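PDB 6SMO: Ketoacyl_synth_N domain-containing protein from Photorhabdus luminescens subsp. laumondii, which probably catalyses ketosynthase-type (3-oxoacyl-[acyl-carrier-protein] synthase) condensation in acyl-chain assembly and is seen here with a bound pentaoxo-dodecanal ligand. Local coordinates for residues I66-I74 with C183-S191; D217-L225 with L310-I320. One frame throughout, in Å; residues are numbered along the deposited sequence.

Contact 1: I66-I74 with C183-S191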
loop_
_atom_site.group_PDB
_atom_site.type_symbol
_atom_site.label_atom_id
_atom_site.label_comp_id
_atom_site.label_asym_id
_atom_site.label_seq_id
_atom_site.Cartn_x
_atom_site.Cartn_y
_atom_site.Cartn_z
ATOM N N ILE C 66 0.512 3.013 -17.117
ATOM C CA ILE C 66 1.327 3.043 -15.860
ATOM C C ILE C 66 2.158 4.332 -15.810
ATOM O O ILE C 66 2.530 4.845 -16.883
ATOM C CB ILE C 66 2.212 1.785 -15.726
ATOM C CG1 ILE C 66 3.285 1.708 -16.818
ATOM C CG2 ILE C 66 1.347 0.533 -15.681
ATOM C CD1 ILE C 66 4.250 0.554 -16.663
ATOM N N ASP C 67 2.438 4.814 -14.594
ATOM C CA ASP C 67 3.285 6.006 -14.316
ATOM C C ASP C 67 4.760 5.602 -14.435
ATOM O O ASP C 67 5.043 4.389 -14.422
ATOM C CB ASP C 67 2.973 6.592 -12.937
ATOM C CG ASP C 67 3.599 7.955 -12.695
ATOM O OD1 ASP C 67 2.969 8.962 -13.066
ATOM O OD2 ASP C 67 4.720 7.996 -12.150
ATOM N N GLU C 68 5.659 6.588 -14.537
ATOM C CA GLU C 68 7.117 6.396 -14.774
ATOM C C GLU C 68 7.784 5.695 -13.581
ATOM O O GLU C 68 8.811 5.028 -13.810
ATOM C CB GLU C 68 7.790 7.740 -15.064
ATOM C CG GLU C 68 7.435 8.316 -16.424
ATOM C CD GLU C 68 7.865 7.467 -17.608
ATOM O OE1 GLU C 68 9.015 6.980 -17.602
ATOM O OE2 GLU C 68 7.045 7.285 -18.530
ATOM N N PHE C 69 7.246 5.831 -12.364
ATOM C CA PHE C 69 7.812 5.208 -11.135
ATOM C C PHE C 69 7.654 3.684 -11.223
ATOM O O PHE C 69 8.553 2.963 -10.749
ATOM C CB PHE C 69 7.191 5.800 -9.864
ATOM C CG PHE C 69 5.985 5.074 -9.320
ATOM C CD1 PHE C 69 4.710 5.384 -9.766
ATOM C CD2 PHE C 69 6.122 4.098 -8.344
ATOM C CE1 PHE C 69 3.600 4.724 -9.260
ATOM C CE2 PHE C 69 5.011 3.438 -7.839
ATOM C CZ PHE C 69 3.753 3.752 -8.297
ATOM N N SER C 70 6.552 3.212 -11.818
ATOM C CA SER C 70 6.293 1.776 -12.105
ATOM C C SER C 70 7.200 1.299 -13.247
ATOM O O SER C 70 7.652 0.139 -13.191
ATOM C CB SER C 70 4.836 1.524 -12.409
ATOM O OG SER C 70 4.045 1.653 -11.237
ATOM N N VAL C 71 7.454 2.162 -14.239
ATOM C CA VAL C 71 8.363 1.886 -15.393
ATOM C C VAL C 71 9.783 1.663 -14.856
ATOM O O VAL C 71 10.403 0.654 -15.242
ATOM C CB VAL C 71 8.317 3.016 -16.443
ATOM C CG1 VAL C 71 9.418 2.882 -17.487
ATOM C CG2 VAL C 71 6.957 3.100 -17.118
ATOM N N TYR C 72 10.267 2.564 -13.993
ATOM C CA TYR C 72 11.614 2.506 -13.360
ATOM C C TYR C 72 11.743 1.229 -12.520
ATOM O O TYR C 72 12.842 0.643 -12.479
ATOM C CB TYR C 72 11.872 3.733 -12.479
ATOM C CG TYR C 72 11.871 5.072 -13.176
ATOM C CD1 TYR C 72 12.282 5.212 -14.493
ATOM C CD2 TYR C 72 11.484 6.217 -12.497
ATOM C CE1 TYR C 72 12.284 6.448 -15.123
ATOM C CE2 TYR C 72 11.485 7.460 -13.109
ATOM C CZ TYR C 72 11.887 7.577 -14.427
ATOM O OH TYR C 72 11.890 8.798 -15.037
ATOM N N GLY C 73 10.654 0.822 -11.860
ATOM C CA GLY C 73 10.605 -0.368 -10.988
ATOM C C GLY C 73 10.791 -1.657 -11.769
ATOM O O GLY C 73 11.581 -2.508 -11.315
ATOM N N ILE C 74 10.099 -1.795 -12.905
ATOM C CA ILE C 74 10.059 -3.040 -13.734
ATOM C C ILE C 74 11.430 -3.264 -14.390
ATOM O O ILE C 74 11.884 -4.426 -14.399
ATOM C CB ILE C 74 8.911 -2.979 -14.766
ATOM C CG1 ILE C 74 7.542 -2.954 -14.080
ATOM C CG2 ILE C 74 9.008 -4.125 -15.764
ATOM C CD1 ILE C 74 6.429 -2.400 -14.939
ATOM N N CYS C 183 12.677 -7.381 -3.493
ATOM C CA CYS C 183 12.607 -6.211 -2.579
ATOM C C CYS C 183 13.376 -5.033 -3.189
ATOM O O CYS C 183 14.419 -5.275 -3.828
ATOM C CB CYS C 183 13.168 -6.548 -1.203
ATOM S SG CYS C 183 14.951 -6.862 -1.210
ATOM N N GLY C 184 12.880 -3.809 -2.991
ATOM C CA GLY C 184 13.514 -2.575 -3.492
ATOM C C GLY C 184 12.597 -1.371 -3.379
ATOM O O GLY C 184 11.652 -1.417 -2.564
ATOM N N ALA C 185 12.867 -0.334 -4.177
ATOM C CA ALA C 185 12.145 0.959 -4.169
ATOM C C ALA C 185 12.257 1.638 -5.539
ATOM O O ALA C 185 13.115 1.225 -6.344
ATOM C CB ALA C 185 12.698 1.837 -3.073
ATOM N N SER C 186 11.410 2.642 -5.779
ATOM C CA SER C 186 11.376 3.460 -7.020
ATOM C C SER C 186 10.701 4.806 -6.737
ATOM O O SER C 186 9.785 4.841 -5.891
ATOM C CB SER C 186 10.677 2.722 -8.131
ATOM O OG SER C 186 10.692 3.484 -9.328
ATOM N N GLU C 187 11.114 5.842 -7.466
ATOM C CA GLU C 187 10.551 7.206 -7.322
ATOM C C GLU C 187 10.651 7.965 -8.649
ATOM O O GLU C 187 11.648 7.815 -9.352
ATOM C CB GLU C 187 11.360 8.012 -6.306
ATOM C CG GLU C 187 11.181 7.593 -4.862
ATOM C CD GLU C 187 9.845 7.903 -4.222
ATOM O OE1 GLU C 187 9.611 7.429 -3.117
ATOM O OE2 GLU C 187 9.048 8.608 -4.836
ATOM N N HIS C 188 9.616 8.742 -8.956
ATOM C CA HIS C 188 9.554 9.708 -10.087
ATOM C C HIS C 188 9.206 11.093 -9.528
ATOM O O HIS C 188 8.076 11.255 -9.024
ATOM C CB HIS C 188 8.545 9.240 -11.143
ATOM C CG HIS C 188 8.445 10.158 -12.316
ATOM N ND1 HIS C 188 9.357 10.135 -13.353
ATOM C CD2 HIS C 188 7.552 11.126 -12.617
ATOM C CE1 HIS C 188 9.028 11.047 -14.245
ATOM N NE2 HIS C 188 7.924 11.669 -13.817
ATOM N N LEU C 189 10.143 12.045 -9.614
ATOM C CA LEU C 189 10.047 13.386 -8.973
ATOM C C LEU C 189 10.004 14.495 -10.035
ATOM O O LEU C 189 10.046 15.677 -9.637
ATOM C CB LEU C 189 11.254 13.577 -8.048
ATOM C CG LEU C 189 11.519 12.455 -7.043
ATOM C CD1 LEU C 189 12.823 12.696 -6.300
ATOM C CD2 LEU C 189 10.367 12.311 -6.060
ATOM N N SER C 190 9.913 14.142 -11.323
ATOM C CA SER C 190 10.044 15.083 -12.468
ATOM C C SER C 190 8.686 15.685 -12.859
ATOM O O SER C 190 8.680 16.584 -13.724
ATOM C CB SER C 190 10.700 14.412 -13.648
ATOM O OG SER C 190 12.052 14.094 -13.357
ATOM N N SER C 191 7.583 15.221 -12.257
ATOM C CA SER C 191 6.208 15.726 -12.520
ATOM C C SER C 191 6.053 17.121 -11.917
ATOM O O SER C 191 6.440 17.342 -10.771
ATOM C CB SER C 191 5.156 14.772 -12.010
ATOM O OG SER C 191 5.196 14.667 -10.596
#

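Contact 2: D217-L225 with L310-I320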
loop_
_atom_site.group_PDB
_atom_site.type_symbol
_atom_site.label_atom_id
_atom_site.label_comp_id
_atom_site.label_asym_id
_atom_site.label_seq_id
_atom_site.Cartn_x
_atom_site.Cartn_y
_atom_site.Cartn_z
ATOM N N ASP C 217 21.113 18.030 -3.956
ATOM C CA ASP C 217 20.105 17.936 -5.046
ATOM C C ASP C 217 19.204 16.722 -4.778
ATOM O O ASP C 217 19.370 16.084 -3.717
ATOM C CB ASP C 217 20.789 17.845 -6.414
ATOM C CG ASP C 217 21.656 19.046 -6.749
ATOM O OD1 ASP C 217 21.191 20.183 -6.534
ATOM O OD2 ASP C 217 22.791 18.836 -7.222
ATOM N N PHE C 218 18.277 16.436 -5.698
ATOM C CA PHE C 218 17.420 15.220 -5.708
ATOM C C PHE C 218 17.637 14.460 -7.019
ATOM O O PHE C 218 17.992 15.093 -8.035
ATOM C CB PHE C 218 15.943 15.588 -5.547
ATOM C CG PHE C 218 15.625 16.417 -4.329
ATOM C CD1 PHE C 218 15.287 15.813 -3.127
ATOM C CD2 PHE C 218 15.658 17.802 -4.384
ATOM C CE1 PHE C 218 14.994 16.575 -2.008
ATOM C CE2 PHE C 218 15.364 18.564 -3.264
ATOM C CZ PHE C 218 15.032 17.950 -2.078
ATOM N N SER C 219 17.440 13.142 -6.989
ATOM C CA SER C 219 17.575 12.289 -8.194
ATOM C C SER C 219 16.466 11.239 -8.191
ATOM O O SER C 219 16.181 10.686 -7.134
ATOM C CB SER C 219 18.908 11.625 -8.241
ATOM O OG SER C 219 19.947 12.581 -8.242
ATOM N N GLU C 220 15.881 10.970 -9.353
ATOM C CA GLU C 220 14.827 9.935 -9.466
ATOM C C GLU C 220 15.456 8.640 -9.977
ATOM O O GLU C 220 16.637 8.631 -10.306
ATOM C CB GLU C 220 13.726 10.405 -10.412
ATOM C CG GLU C 220 14.203 10.640 -11.829
ATOM C CD GLU C 220 13.110 11.129 -12.757
ATOM O OE1 GLU C 220 13.264 11.018 -13.984
ATOM O OE2 GLU C 220 12.115 11.648 -12.249
ATOM N N GLY C 221 14.672 7.575 -10.011
ATOM C CA GLY C 221 15.133 6.264 -10.505
ATOM C C GLY C 221 14.574 5.124 -9.675
ATOM O O GLY C 221 13.485 5.294 -9.091
ATOM N N ALA C 222 15.297 4.001 -9.620
ATOM C CA ALA C 222 14.881 2.764 -8.921
ATOM C C ALA C 222 16.105 1.909 -8.576
ATOM O O ALA C 222 17.145 2.044 -9.252
ATOM C CB ALA C 222 13.902 1.999 -9.778
ATOM N N ALA C 223 15.965 1.066 -7.551
ATOM C CA ALA C 223 16.981 0.104 -7.069
ATOM C C ALA C 223 16.261 -1.103 -6.460
ATOM O O ALA C 223 15.373 -0.886 -5.613
ATOM C CB ALA C 223 17.889 0.776 -6.068
ATOM N N PHE C 224 16.612 -2.316 -6.896
ATOM C CA PHE C 224 15.989 -3.591 -6.452
ATOM C C PHE C 224 17.071 -4.646 -6.199
ATOM O O PHE C 224 18.121 -4.625 -6.877
ATOM C CB PHE C 224 14.963 -4.075 -7.478
ATOM C CG PHE C 224 13.576 -3.513 -7.286
ATOM C CD1 PHE C 224 13.227 -2.282 -7.820
ATOM C CD2 PHE C 224 12.623 -4.213 -6.562
ATOM C CE1 PHE C 224 11.954 -1.766 -7.637
ATOM C CE2 PHE C 224 11.350 -3.695 -6.380
ATOM C CZ PHE C 224 11.017 -2.472 -6.917
ATOM N N LEU C 225 16.803 -5.535 -5.237
ATOM C CA LEU C 225 17.655 -6.699 -4.875
ATOM C C LEU C 225 16.819 -7.977 -4.998
ATOM O O LEU C 225 15.603 -7.915 -4.722
ATOM C CB LEU C 225 18.171 -6.525 -3.442
ATOM C CG LEU C 225 19.053 -5.302 -3.192
ATOM C CD1 LEU C 225 18.223 -4.104 -2.753
ATOM C CD2 LEU C 225 20.119 -5.609 -2.150
ATOM N N LEU C 310 25.020 10.623 -4.834
ATOM C CA LEU C 310 23.756 9.939 -5.209
ATOM C C LEU C 310 22.522 10.833 -5.035
ATOM O O LEU C 310 21.502 10.488 -5.612
ATOM C CB LEU C 310 23.624 8.656 -4.383
ATOM C CG LEU C 310 24.638 7.560 -4.695
ATOM C CD1 LEU C 310 24.467 6.388 -3.748
ATOM C CD2 LEU C 310 24.509 7.098 -6.133
ATOM N N ASP C 311 22.561 11.823 -4.138
ATOM C CA ASP C 311 21.464 12.804 -3.862
ATOM C C ASP C 311 20.338 12.196 -3.013
ATOM O O ASP C 311 20.386 11.015 -2.678
ATOM C CB ASP C 311 20.973 13.591 -5.085
ATOM C CG ASP C 311 22.060 14.029 -6.044
ATOM O OD1 ASP C 311 22.922 14.814 -5.634
ATOM O OD2 ASP C 311 22.032 13.564 -7.184
ATOM N N ASN C 312 19.309 12.985 -2.729
ATOM C CA ASN C 312 18.183 12.459 -1.925
ATOM C C ASN C 312 17.194 11.815 -2.894
ATOM O O ASN C 312 16.692 12.517 -3.765
ATOM C CB ASN C 312 17.538 13.568 -1.097
ATOM C CG ASN C 312 16.558 13.051 -0.072
ATOM O OD1 ASN C 312 16.534 11.867 0.221
ATOM N ND2 ASN C 312 15.753 13.931 0.480
ATOM N N GLN C 313 16.964 10.512 -2.753
ATOM C CA GLN C 313 16.018 9.793 -3.641
ATOM C C GLN C 313 14.824 9.291 -2.830
ATOM O O GLN C 313 14.040 8.524 -3.392
ATOM C CB GLN C 313 16.729 8.625 -4.317
ATOM C CG GLN C 313 18.067 8.998 -4.932
ATOM C CD GLN C 313 18.701 7.817 -5.616
ATOM O OE1 GLN C 313 19.696 7.267 -5.155
ATOM N NE2 GLN C 313 18.115 7.410 -6.721
ATOM N N PHE C 314 14.712 9.712 -1.566
ATOM C CA PHE C 314 13.622 9.250 -0.665
ATOM C C PHE C 314 13.713 7.736 -0.481
ATOM O O PHE C 314 14.732 7.278 0.023
ATOM C CB PHE C 314 12.259 9.817 -1.060
ATOM C CG PHE C 314 12.265 11.318 -1.115
ATOM C CD1 PHE C 314 12.045 12.064 0.025
ATOM C CD2 PHE C 314 12.554 11.979 -2.293
ATOM C CE1 PHE C 314 12.084 13.445 -0.018
ATOM C CE2 PHE C 314 12.590 13.359 -2.338
ATOM C CZ PHE C 314 12.353 14.086 -1.201
ATOM N N SER C 315 12.680 7.003 -0.889
ATOM C CA SER C 315 12.619 5.533 -0.696
ATOM C C SER C 315 13.784 4.812 -1.386
ATOM O O SER C 315 14.197 3.771 -0.885
ATOM C CB SER C 315 11.282 4.968 -1.077
ATOM O OG SER C 315 11.066 5.068 -2.469
ATOM N N VAL C 316 14.212 5.286 -2.550
ATOM C CA VAL C 316 15.358 4.660 -3.269
ATOM C C VAL C 316 16.634 4.823 -2.434
ATOM O O VAL C 316 17.485 3.928 -2.486
ATOM C CB VAL C 316 15.498 5.193 -4.707
ATOM C CG1 VAL C 316 16.510 4.394 -5.506
ATOM C CG2 VAL C 316 14.163 5.194 -5.420
ATOM N N SER C 317 16.796 5.963 -1.762
ATOM C CA SER C 317 17.978 6.190 -0.893
ATOM C C SER C 317 18.023 5.112 0.192
ATOM O O SER C 317 17.001 4.863 0.833
ATOM C CB SER C 317 17.960 7.556 -0.297
ATOM O OG SER C 317 18.211 8.524 -1.292
ATOM N N GLY C 318 19.201 4.551 0.428
ATOM C CA GLY C 318 19.341 3.433 1.380
ATOM C C GLY C 318 19.246 2.090 0.676
ATOM O O GLY C 318 20.008 1.176 1.048
ATOM N N VAL C 319 18.343 1.973 -0.305
ATOM C CA VAL C 319 18.155 0.754 -1.148
ATOM C C VAL C 319 19.285 0.696 -2.185
ATOM O O VAL C 319 19.917 -0.372 -2.302
ATOM C CB VAL C 319 16.767 0.729 -1.819
ATOM C CG1 VAL C 319 16.604 -0.465 -2.749
ATOM C CG2 VAL C 319 15.643 0.760 -0.795
ATOM N N ILE C 320 19.537 1.810 -2.877
ATOM C CA ILE C 320 20.612 1.902 -3.909
ATOM C C ILE C 320 21.964 1.700 -3.224
ATOM O O ILE C 320 22.855 1.131 -3.850
ATOM C CB ILE C 320 20.526 3.217 -4.710
ATOM C CG1 ILE C 320 21.515 3.233 -5.877
ATOM C CG2 ILE C 320 20.693 4.429 -3.813
ATOM C CD1 ILE C 320 21.087 4.101 -7.026
#

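Contact 1: I66-I74 with C183-S191
Ser-186, next to last in strand 180-187, points its hydroxyl at the first turn of helix 68-84. OG donates to Phe-69 O at 2.6 Å, in the carbonyl plane and on a lone pair, while Gly-73 N gives the same oxygen its helical bond, so two donors grip it. A chi1 of -178° turns OG away from the backbone N of Ser-186 and toward the helix. A second, weak bond runs from His-188 ND1 to Tyr-72 OH (3.3 Å); that hydroxyl also has a weak bond with Glu-220. Asp-67, the N-cap, accepts weakly from Phe-69 N through OD2, and its OD1 takes His-109 N.

Aromatic contacts flank the His-188 bond. The Tyr-72 and His-188 rings meet rim to rim, centroids 5.7 Å apart and planes turned by 39°. Glu-68 lays CB over one imidazole face, 3.6 Å from its centroid, a CH-pi contact; its carboxylate goes to Arg-63.

Plain packing adds CB of Phe-69, 3.9 Å from CB of His-188.

The axes of the short segments 68-74 and 183-187 approach to 7.0 Å, their N-to-C directions 143° apart, in the helix-on-sheet layering of the thiolase-type fold to which ketosynthase N-terminal domains belong.

Contact 2: D217-L225 with L310-I320
The Phe-218 ring and the Asn-312 amide run alongside each other in the same direction, their planes 33° apart, with CE1 of Phe-218 3.7 Å from ND2 of Asn-312. Their backbones form a single beta bridge: Asn-312 N donates to Asp-217 O at 3.3 Å, and Ser-219 N returns a weak bond to Asn-312 O, which also sits at the edge of the Phe-218 ring. The Phe-314 ring is turned nearly parallel to that of Phe-218 (3° between planes), yet the two meet only at their rims, CE1 of Phe-218 to CZ of Phe-314 being 3.7 Å; Asn-312 ND2 lies over one face of the Phe-314 ring, toward its rim.

Asp-311 projects toward the strand, its OD2 2.5 Å from Ser-219 OG. OD2 forms a salt bridge with Arg-47, which may ease the closeness of the Asp-311 and Asp-217 carboxylates.

Further along, the contact turns apolar. Ala-223 CB is met by CG1 of Val-316 at 3.9 Å, CG1 of Val-319 and CB of Ile-320, and Val-319 CG1 also reaches CD1 of Leu-225 at 4.0 Å.

Helix 319-329 thus begins against strand 218-229, with Val-323 continuing the cover of Ala-223 and Leu-225, while Ala-222 turns to Tyr-72 and Ala-76 of helix 68-84. Phe-314 packs edge-to-face with Phe-104 and touches Tyr-162 of the neighbouring PKS_KS domain-containing chain.

How the contacts relate
Contacts 1 and 2 illustrate how one sheet is dressed by successive pieces of chain. Strands 180-187 and 218-229 are antiparallel neighbours, joined by backbone bonds, among them a probable one from Leu-225 N to Cys-183 O at 2.8 Å. The contact centres lie 11 Å apart, and contact 1 closes along the sequence before contact 2 opens. Glu-220 links them through its side chain, its OE2 lying 2.7 Å from Ser-190 OG in a probable hydrogen bond. Packing adds to this, Ala-185 CB lying 3.3 Å from Ser-315 O. Contact 1 lies near the bound LKZ, the Phe-69 side chain being about 9 Å from the ligand, whose pocket includes Val-129, Ala-130, Trp-133 and Phe-134.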